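Local coordinates for Iron(III) ABC transporter, periplasmic iron-compound-binding protein (Vibrio cholerae, PDB 5GGY) that probably captures iron(III)-hydroxamate siderophores such as ferric Desferal in the periplasm and hands them to an ABC transporter of the inner membrane, at residues 81-86 and 98-103; 174-179 and 202-207; 29-34 and 51-56. All blocks are in the same frame, centred on the assembly; numbering follows the deposited sequence.

Contact 1: 81-86 and 98-103; sequences ILAAGP and APVVYL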
loop_
_atom_site.group_PDB
_atom_site.type_symbol
_atom_site.label_atom_id
_atom_site.label_comp_id
_atom_site.label_asym_id
_atom_site.label_seq_id
_atom_site.Cartn_x
_atom_site.Cartn_y
_atom_site.Cartn_z
ATOM N N ILE A 81 -13.775 -9.112 21.533
ATOM C CA ILE A 81 -14.855 -8.363 20.908
ATOM C C ILE A 81 -14.275 -7.166 20.167
ATOM O O ILE A 81 -13.564 -6.351 20.752
ATOM C CB ILE A 81 -15.894 -7.881 21.940
ATOM C CG1 ILE A 81 -16.529 -9.074 22.661
ATOM C CG2 ILE A 81 -16.961 -7.035 21.258
ATOM C CD1 ILE A 81 -17.499 -8.684 23.760
ATOM N N LEU A 82 -14.566 -7.065 18.875
ATOM C CA LEU A 82 -14.042 -5.967 18.072
ATOM C C LEU A 82 -15.084 -4.862 17.930
ATOM O O LEU A 82 -16.182 -5.091 17.423
ATOM C CB LEU A 82 -13.597 -6.468 16.695
ATOM C CG LEU A 82 -12.670 -7.690 16.681
ATOM C CD1 LEU A 82 -12.111 -7.920 15.288
ATOM C CD2 LEU A 82 -11.546 -7.562 17.698
ATOM N N ALA A 83 -14.736 -3.667 18.394
ATOM C CA ALA A 83 -15.664 -2.542 18.383
ATOM C C ALA A 83 -15.103 -1.340 17.625
ATOM O O ALA A 83 -13.892 -1.153 17.541
ATOM C CB ALA A 83 -16.019 -2.146 19.807
ATOM N N ALA A 84 -15.998 -0.527 17.073
ATOM C CA ALA A 84 -15.598 0.670 16.342
ATOM C C ALA A 84 -16.196 1.921 16.971
ATOM O O ALA A 84 -16.704 1.879 18.093
ATOM C CB ALA A 84 -16.010 0.567 14.880
ATOM N N GLY A 85 -16.123 3.027 16.235
ATOM C CA GLY A 85 -16.662 4.305 16.671
ATOM C C GLY A 85 -18.076 4.312 17.231
ATOM O O GLY A 85 -18.298 4.846 18.318
ATOM N N PRO A 86 -19.044 3.736 16.496
ATOM C CA PRO A 86 -20.432 3.730 16.977
ATOM C C PRO A 86 -20.662 2.921 18.257
ATOM O O PRO A 86 -21.738 3.030 18.845
ATOM C CB PRO A 86 -21.202 3.097 15.810
ATOM C CG PRO A 86 -20.359 3.343 14.622
ATOM C CD PRO A 86 -18.948 3.245 15.110
ATOM N N ALA A 98 -15.891 -9.894 27.454
ATOM C CA ALA A 98 -14.633 -10.371 26.896
ATOM C C ALA A 98 -13.741 -9.175 26.584
ATOM O O ALA A 98 -14.237 -8.054 26.461
ATOM C CB ALA A 98 -14.888 -11.211 25.643
ATOM N N PRO A 99 -12.418 -9.398 26.479
ATOM C CA PRO A 99 -11.501 -8.319 26.090
ATOM C C PRO A 99 -11.937 -7.624 24.804
ATOM O O PRO A 99 -12.363 -8.291 23.861
ATOM C CB PRO A 99 -10.172 -9.050 25.898
ATOM C CG PRO A 99 -10.247 -10.175 26.867
ATOM C CD PRO A 99 -11.686 -10.621 26.858
ATOM N N VAL A 100 -11.842 -6.300 24.776
ATOM C CA VAL A 100 -12.325 -5.523 23.640
ATOM C C VAL A 100 -11.200 -4.835 22.877
ATOM O O VAL A 100 -10.385 -4.118 23.461
ATOM C CB VAL A 100 -13.339 -4.446 24.087
ATOM C CG1 VAL A 100 -13.803 -3.625 22.892
ATOM C CG2 VAL A 100 -14.523 -5.088 24.786
ATOM N N VAL A 101 -11.165 -5.055 21.567
ATOM C CA VAL A 101 -10.235 -4.347 20.701
ATOM C C VAL A 101 -10.973 -3.216 19.991
ATOM O O VAL A 101 -11.837 -3.459 19.149
ATOM C CB VAL A 101 -9.589 -5.288 19.672
ATOM C CG1 VAL A 101 -8.511 -4.557 18.894
ATOM C CG2 VAL A 101 -9.014 -6.515 20.365
ATOM N N TYR A 102 -10.632 -1.983 20.345
ATOM C CA TYR A 102 -11.343 -0.812 19.849
ATOM C C TYR A 102 -10.568 -0.113 18.737
ATOM O O TYR A 102 -9.567 0.557 18.989
ATOM C CB TYR A 102 -11.619 0.152 21.007
ATOM C CG TYR A 102 -12.245 1.474 20.614
ATOM C CD1 TYR A 102 -11.570 2.669 20.827
ATOM C CD2 TYR A 102 -13.511 1.530 20.042
ATOM C CE1 TYR A 102 -12.136 3.881 20.479
ATOM C CE2 TYR A 102 -14.081 2.734 19.690
ATOM C CZ TYR A 102 -13.392 3.906 19.909
ATOM O OH TYR A 102 -13.962 5.107 19.558
ATOM N N LEU A 103 -11.042 -0.280 17.505
ATOM C CA LEU A 103 -10.402 0.328 16.343
ATOM C C LEU A 103 -11.349 1.294 15.642
ATOM O O LEU A 103 -12.063 0.908 14.716
ATOM C CB LEU A 103 -9.934 -0.741 15.350
ATOM C CG LEU A 103 -9.287 -2.011 15.903
ATOM C CD1 LEU A 103 -10.320 -3.124 16.046
ATOM C CD2 LEU A 103 -8.129 -2.457 15.024
#
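The edge of the Tyr102 ring meets the turn that follows strand 80-83. Ala84 O lies at that edge, in the ring plane, 3.2 Å from Tyr102 CE2. Ala83 O and Gly85 N approach the same ring obliquely. Tyr102 CG stands anti to the backbone N (chi1 175°), which swings the ring along the neighbouring chain to the carbonyl of Ala84. Leu91 of helix 91-95 and Gln88 also touch this side chain.

The two strands run parallel. Ile81 pairs with Val100, Leu82 with Val101 and Ala83 with Tyr102. Four backbone hydrogen bonds join them. Ile81 N gives to Pro99 O at 2.8 Å, and Val101 N returns a bond of 2.8 Å to Ile81 O. Ala83 N then gives to Val101 O at 3.0 Å, and Leu103 N gives to Ala83 O at 3.0 Å.

The side chains divide between two faces. Ile81, Ala83, Val100 and Tyr102 share the one covered by helix 91-95. Here Val100 CG1 sits 4.1 Å from Ala83 CB, and Ile81 CG1 meets Ala98 CB just before the strand. Leu82 and Val101 occupy the other face. They lie side by side, with Leu82 CD2 3.6 Å from Val101 CB. Leu123 of helix 112-126 and Leu26 of helix 24-32 pack on Leu82.

This is the parallel strand pair of a right-handed beta-alpha-beta crossover. Backbone bonds set its register, and Ile81, Ala83 and Val100 make the aliphatic part of the face that helix 91-95 covers. The tyrosine turns an aromatic C-H edge to the Ala84 carbonyl, a weakly polar contact beside the backbone bonds.

Contact 2: 174-179 and 202-207; sequences FLYTEN and WGIVQK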
loop_
_atom_site.group_PDB
_atom_site.type_symbol
_atom_site.label_atom_id
_atom_site.label_comp_id
_atom_site.label_asym_id
_atom_site.label_seq_id
_atom_site.Cartn_x
_atom_site.Cartn_y
_atom_site.Cartn_z
ATOM N N PHE A 174 -25.464 13.151 0.092
ATOM C CA PHE A 174 -24.255 13.007 0.898
ATOM C C PHE A 174 -23.010 12.984 0.026
ATOM O O PHE A 174 -22.627 11.939 -0.484
ATOM C CB PHE A 174 -24.300 11.730 1.741
ATOM C CG PHE A 174 -25.264 11.788 2.890
ATOM C CD1 PHE A 174 -25.160 12.777 3.854
ATOM C CD2 PHE A 174 -26.259 10.836 3.019
ATOM C CE1 PHE A 174 -26.043 12.826 4.916
ATOM C CE2 PHE A 174 -27.141 10.878 4.079
ATOM C CZ PHE A 174 -27.037 11.872 5.027
ATOM N N LEU A 175 -22.382 14.141 -0.145
ATOM C CA LEU A 175 -21.143 14.230 -0.914
ATOM C C LEU A 175 -19.974 13.663 -0.123
ATOM O O LEU A 175 -19.792 13.990 1.048
ATOM C CB LEU A 175 -20.842 15.678 -1.308
ATOM C CG LEU A 175 -21.771 16.339 -2.326
ATOM C CD1 LEU A 175 -21.313 17.761 -2.610
ATOM C CD2 LEU A 175 -21.819 15.527 -3.608
ATOM N N TYR A 176 -19.177 12.818 -0.767
ATOM C CA TYR A 176 -18.019 12.231 -0.099
ATOM C C TYR A 176 -16.835 13.191 -0.112
ATOM O O TYR A 176 -16.447 13.705 -1.159
ATOM C CB TYR A 176 -17.651 10.888 -0.735
ATOM C CG TYR A 176 -18.595 9.795 -0.298
ATOM C CD1 TYR A 176 -18.425 9.155 0.924
ATOM C CD2 TYR A 176 -19.681 9.434 -1.083
ATOM C CE1 TYR A 176 -19.295 8.170 1.338
ATOM C CE2 TYR A 176 -20.556 8.449 -0.677
ATOM C CZ TYR A 176 -20.360 7.822 0.534
ATOM O OH TYR A 176 -21.229 6.842 0.946
ATOM N N THR A 177 -16.275 13.424 1.071
ATOM C CA THR A 177 -15.291 14.479 1.272
ATOM C C THR A 177 -13.849 13.995 1.135
ATOM O O THR A 177 -13.599 12.844 0.779
ATOM C CB THR A 177 -15.469 15.127 2.657
ATOM O OG1 THR A 177 -15.104 14.192 3.680
ATOM C CG2 THR A 177 -16.919 15.551 2.863
ATOM N N GLU A 178 -12.909 14.889 1.431
ATOM C CA GLU A 178 -11.483 14.645 1.215
ATOM C C GLU A 178 -10.946 13.471 2.031
ATOM O O GLU A 178 -10.066 12.742 1.575
ATOM C CB GLU A 178 -10.680 15.906 1.543
ATOM C CG GLU A 178 -9.193 15.793 1.263
ATOM C CD GLU A 178 -8.420 17.023 1.698
ATOM O OE1 GLU A 178 -7.208 17.096 1.405
ATOM O OE2 GLU A 178 -9.025 17.915 2.330
ATOM N N ASN A 179 -11.483 13.287 3.231
ATOM C CA ASN A 179 -11.008 12.239 4.125
ATOM C C ASN A 179 -11.794 10.938 3.987
ATOM O O ASN A 179 -11.631 10.020 4.789
ATOM C CB ASN A 179 -11.066 12.721 5.574
ATOM C CG ASN A 179 -12.471 13.071 6.012
ATOM O OD1 ASN A 179 -13.317 13.431 5.195
ATOM N ND2 ASN A 179 -12.731 12.964 7.311
ATOM N N TRP A 202 -17.392 10.522 8.958
ATOM C CA TRP A 202 -17.815 9.518 7.974
ATOM C C TRP A 202 -17.417 9.878 6.543
ATOM O O TRP A 202 -17.767 9.167 5.599
ATOM C CB TRP A 202 -19.330 9.291 8.040
ATOM C CG TRP A 202 -19.802 8.797 9.365
ATOM C CD1 TRP A 202 -20.514 9.495 10.295
ATOM C CD2 TRP A 202 -19.589 7.494 9.918
ATOM N NE1 TRP A 202 -20.761 8.705 11.392
ATOM C CE2 TRP A 202 -20.204 7.471 11.185
ATOM C CE3 TRP A 202 -18.940 6.342 9.462
ATOM C CZ2 TRP A 202 -20.187 6.344 12.002
ATOM C CZ3 TRP A 202 -18.925 5.224 10.274
ATOM C CH2 TRP A 202 -19.543 5.232 11.529
ATOM N N GLY A 203 -16.680 10.974 6.388
ATOM C CA GLY A 203 -16.259 11.435 5.079
ATOM C C GLY A 203 -17.425 11.891 4.220
ATOM O O GLY A 203 -17.406 11.717 3.002
ATOM N N ILE A 204 -18.445 12.473 4.849
ATOM C CA ILE A 204 -19.626 12.930 4.122
ATOM C C ILE A 204 -20.114 14.302 4.582
ATOM O O ILE A 204 -20.033 14.647 5.754
ATOM C CB ILE A 204 -20.801 11.930 4.250
ATOM C CG1 ILE A 204 -21.097 11.632 5.712
ATOM C CG2 ILE A 204 -20.508 10.655 3.487
ATOM C CD1 ILE A 204 -22.362 10.851 5.936
ATOM N N VAL A 205 -20.632 15.080 3.639
ATOM C CA VAL A 205 -21.317 16.323 3.959
ATOM C C VAL A 205 -22.645 16.351 3.204
ATOM O O VAL A 205 -22.728 15.918 2.051
ATOM C CB VAL A 205 -20.464 17.568 3.614
ATOM C CG1 VAL A 205 -20.167 17.646 2.122
ATOM C CG2 VAL A 205 -21.155 18.841 4.101
ATOM N N GLN A 206 -23.691 16.834 3.862
ATOM C CA GLN A 206 -25.020 16.805 3.270
ATOM C C GLN A 206 -25.310 18.071 2.471
ATOM O O GLN A 206 -25.131 19.189 2.960
ATOM C CB GLN A 206 -26.085 16.609 4.348
ATOM C CG GLN A 206 -27.464 16.327 3.787
ATOM C CD GLN A 206 -28.465 15.943 4.854
ATOM O OE1 GLN A 206 -28.110 15.769 6.019
ATOM N NE2 GLN A 206 -29.725 15.806 4.460
ATOM N N LYS A 207 -25.759 17.880 1.234
ATOM C CA LYS A 207 -26.065 18.989 0.340
ATOM C C LYS A 207 -27.462 18.870 -0.256
ATOM O O LYS A 207 -27.988 17.768 -0.414
ATOM C CB LYS A 207 -25.039 19.064 -0.793
ATOM C CG LYS A 207 -23.629 19.400 -0.349
ATOM C CD LYS A 207 -23.568 20.783 0.273
ATOM C CE LYS A 207 -22.141 21.172 0.621
ATOM N NZ LYS A 207 -22.093 22.496 1.305
#
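Phe174, Ile204 and Gly203 lose the most surface here. The Phe174 ring receives Ile204 CD1 over one face, 4.0 Å from CD1 of the ring. Gln206 crosses the same ring obliquely, its amide plane turned 56° from the ring plane. Its CB lies 3.8 Å from Phe174 CE1, while its NE2 is bonded to Ser172 OG.

Ile204 also serves a second aromatic. Its CG1 stands between the backbone N and the carbonyl carbon (chi1 54°) and carries CD1 to Phe174. The other branch, CG2, lies 3.5 Å from Tyr176 CE1. The two side chains run alongside each other, and Tyr176 OH goes on to bond Arg166 NE.

Gly203, next to Ile204, has positive phi. Its O accepts the N-H of Thr177 at 2.8 Å, with the donor well above the carbonyl plane. Thr177 OG1 rests against Gly203 CA at 3.3 Å, and Asn179 OD1 approaches the same carbon. Further along, Leu175 and Val205 form the hydrogen-bonded pair of these two antiparallel strands. Leu175 N gives to Val205 O at 2.8 Å, and Val205 N gives to Leu175 O at 2.9 Å.

Strands 172-176 and 204-208 are antiparallel neighbours in the mixed sheet of this periplasmic binding protein. Backbone bonds thus fix the register, while one branched aliphatic side chain bridges two aromatic rings. The apolar packing leaves the polar ends of Tyr176 and Gln206 to partners beyond the pair.

Contact 3: 29-34 and 51-56; sequences QVLELG and VQPEVP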
loop_
_atom_site.group_PDB
_atom_site.type_symbol
_atom_site.label_atom_id
_atom_site.label_comp_id
_atom_site.label_asym_id
_atom_site.label_seq_id
_atom_site.Cartn_x
_atom_site.Cartn_y
_atom_site.Cartn_z
ATOM N N GLN A 29 -12.994 -6.673 7.563
ATOM C CA GLN A 29 -11.577 -6.856 7.863
ATOM C C GLN A 29 -11.236 -8.289 8.264
ATOM O O GLN A 29 -10.313 -8.886 7.712
ATOM C CB GLN A 29 -11.136 -5.900 8.975
ATOM C CG GLN A 29 -11.298 -4.414 8.663
ATOM C CD GLN A 29 -10.261 -3.880 7.688
ATOM O OE1 GLN A 29 -10.054 -4.437 6.610
ATOM N NE2 GLN A 29 -9.606 -2.787 8.067
ATOM N N VAL A 30 -11.975 -8.839 9.224
ATOM C CA VAL A 30 -11.676 -10.180 9.722
ATOM C C VAL A 30 -11.970 -11.253 8.676
ATOM O O VAL A 30 -11.271 -12.263 8.605
ATOM C CB VAL A 30 -12.460 -10.507 11.017
ATOM C CG1 VAL A 30 -11.920 -9.699 12.183
ATOM C CG2 VAL A 30 -13.950 -10.265 10.832
ATOM N N LEU A 31 -12.995 -11.033 7.859
ATOM C CA LEU A 31 -13.346 -11.989 6.814
ATOM C C LEU A 31 -12.263 -12.058 5.746
ATOM O O LEU A 31 -11.905 -13.144 5.287
ATOM C CB LEU A 31 -14.690 -11.631 6.174
ATOM C CG LEU A 31 -15.950 -11.915 6.993
ATOM C CD1 LEU A 31 -17.193 -11.537 6.202
ATOM C CD2 LEU A 31 -16.000 -13.373 7.417
ATOM N N GLU A 32 -11.745 -10.896 5.357
ATOM C CA GLU A 32 -10.695 -10.822 4.347
ATOM C C GLU A 32 -9.402 -11.461 4.840
ATOM O O GLU A 32 -8.581 -11.915 4.044
ATOM C CB GLU A 32 -10.441 -9.369 3.943
ATOM C CG GLU A 32 -11.620 -8.697 3.258
ATOM C CD GLU A 32 -11.825 -9.166 1.829
ATOM O OE1 GLU A 32 -12.838 -8.769 1.218
ATOM O OE2 GLU A 32 -10.975 -9.924 1.312
ATOM N N LEU A 33 -9.228 -11.493 6.157
ATOM C CA LEU A 33 -8.053 -12.107 6.766
ATOM C C LEU A 33 -8.224 -13.613 6.909
ATOM O O LEU A 33 -7.297 -14.316 7.301
ATOM C CB LEU A 33 -7.768 -11.484 8.134
ATOM C CG LEU A 33 -7.230 -10.052 8.135
ATOM C CD1 LEU A 33 -7.061 -9.544 9.559
ATOM C CD2 LEU A 33 -5.915 -9.985 7.377
ATOM N N GLY A 34 -9.414 -14.104 6.582
ATOM C CA GLY A 34 -9.713 -15.516 6.713
ATOM C C GLY A 34 -10.094 -15.880 8.134
ATOM O O GLY A 34 -9.890 -17.009 8.572
ATOM N N VAL A 51 -22.491 -6.415 0.666
ATOM C CA VAL A 51 -22.388 -7.499 -0.311
ATOM C C VAL A 51 -21.107 -8.326 -0.165
ATOM O O VAL A 51 -21.165 -9.519 0.137
ATOM C CB VAL A 51 -22.475 -6.963 -1.755
ATOM C CG1 VAL A 51 -22.503 -8.114 -2.740
ATOM C CG2 VAL A 51 -23.707 -6.087 -1.926
ATOM N N GLN A 52 -19.957 -7.696 -0.389
ATOM C CA GLN A 52 -18.675 -8.392 -0.311
ATOM C C GLN A 52 -17.775 -7.799 0.776
ATOM O O GLN A 52 -17.738 -6.581 0.962
ATOM C CB GLN A 52 -17.958 -8.364 -1.668
ATOM C CG GLN A 52 -17.614 -6.974 -2.193
ATOM C CD GLN A 52 -18.799 -6.261 -2.820
ATOM O OE1 GLN A 52 -19.512 -6.827 -3.647
ATOM N NE2 GLN A 52 -19.018 -5.012 -2.421
ATOM N N PRO A 53 -17.044 -8.662 1.503
ATOM C CA PRO A 53 -17.003 -10.123 1.356
ATOM C C PRO A 53 -18.246 -10.816 1.914
ATOM O O PRO A 53 -18.893 -10.284 2.818
ATOM C CB PRO A 53 -15.760 -10.515 2.156
ATOM C CG PRO A 53 -15.671 -9.480 3.206
ATOM C CD PRO A 53 -16.131 -8.199 2.562
ATOM N N GLU A 54 -18.571 -11.985 1.371
ATOM C CA GLU A 54 -19.751 -12.723 1.804
ATOM C C GLU A 54 -19.588 -13.256 3.222
ATOM O O GLU A 54 -18.573 -13.868 3.552
ATOM C CB GLU A 54 -20.047 -13.881 0.851
ATOM C CG GLU A 54 -21.265 -14.698 1.258
ATOM C CD GLU A 54 -21.385 -16.007 0.502
ATOM O OE1 GLU A 54 -22.258 -16.823 0.867
ATOM O OE2 GLU A 54 -20.608 -16.221 -0.454
ATOM N N VAL A 55 -20.592 -13.013 4.057
ATOM C CA VAL A 55 -20.596 -13.542 5.412
ATOM C C VAL A 55 -21.003 -15.012 5.401
ATOM O O VAL A 55 -22.059 -15.359 4.874
ATOM C CB VAL A 55 -21.553 -12.749 6.321
ATOM C CG1 VAL A 55 -21.656 -13.402 7.687
ATOM C CG2 VAL A 55 -21.089 -11.303 6.446
ATOM N N PRO A 56 -20.153 -15.884 5.964
ATOM C CA PRO A 56 -20.478 -17.308 6.107
ATOM C C PRO A 56 -21.756 -17.515 6.918
ATOM O O PRO A 56 -22.031 -16.745 7.835
ATOM C CB PRO A 56 -19.261 -17.878 6.845
ATOM C CG PRO A 56 -18.157 -16.921 6.559
ATOM C CD PRO A 56 -18.799 -15.573 6.457
#
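Leu31, near the C-terminal end of helix 24-32, faces an irregular chain that begins as helix 43-49 ends. The helix closes in a Schellman motif. Gly34 has positive phi, and its N bonds Leu31 O at 3.0 Å. The opposing chain has no regular structure. Val51 leaves the preceding helix with positive phi, and the peptide before Pro53 is cis. Leu31 and Pro53 are the nearest pair of CA atoms, 6.8 Å apart, and no hydrogen bond spans the contact.

Leu31 has the most surface covered. Its CB lies 3.8 Å from Pro53 CG. A chi1 of -74° sets CG anti to the carbonyl carbon; from there CD1 goes to Val55 and CD2 to Pro56. CD1 meets Val55 CG2 at 3.9 Å, the side chains crossing near a right angle. CD2 touches Pro56 CD at 3.7 Å.

Glu32 bends at chi2 (-74°) and lies slantwise against the Pro53 ring. Its OE1 comes within 3.5 Å of Pro53 CB. The carboxylate is held by other residues: OE2 forms a salt bridge with Lys136, and OE1 bonds Tyr266 OH. Proline carbons therefore border a charged group that already has its partners.

The pattern is a helix end packed against a proline-rich connection. It joins helix 24-32 to the segment leading into strand 60-61, within the N-terminal lobe of a periplasmic binding protein of the FhuD type.

Overall arrangement
From the N terminus, contact 3 comes first. It closes a loop that runs from helix 24-32 through helix 43-49 to residues 51-56. Contact 1 follows, closing the short beta-alpha-beta unit around helix 91-95. Contact 2 comes last and brings strand 204-208 back beside strand 172-176 in the mixed sheet. The three are in series; none nests or crosses. Contacts 1 and 3 lie in the same lobe and touch, with Leu82 CD1 3.6 Å from Val30 CG1. Contact 2 belongs to the other lobe, its centre about 25 Å from that of contact 1. Packing of Pro86 on Trp202 nevertheless links these two.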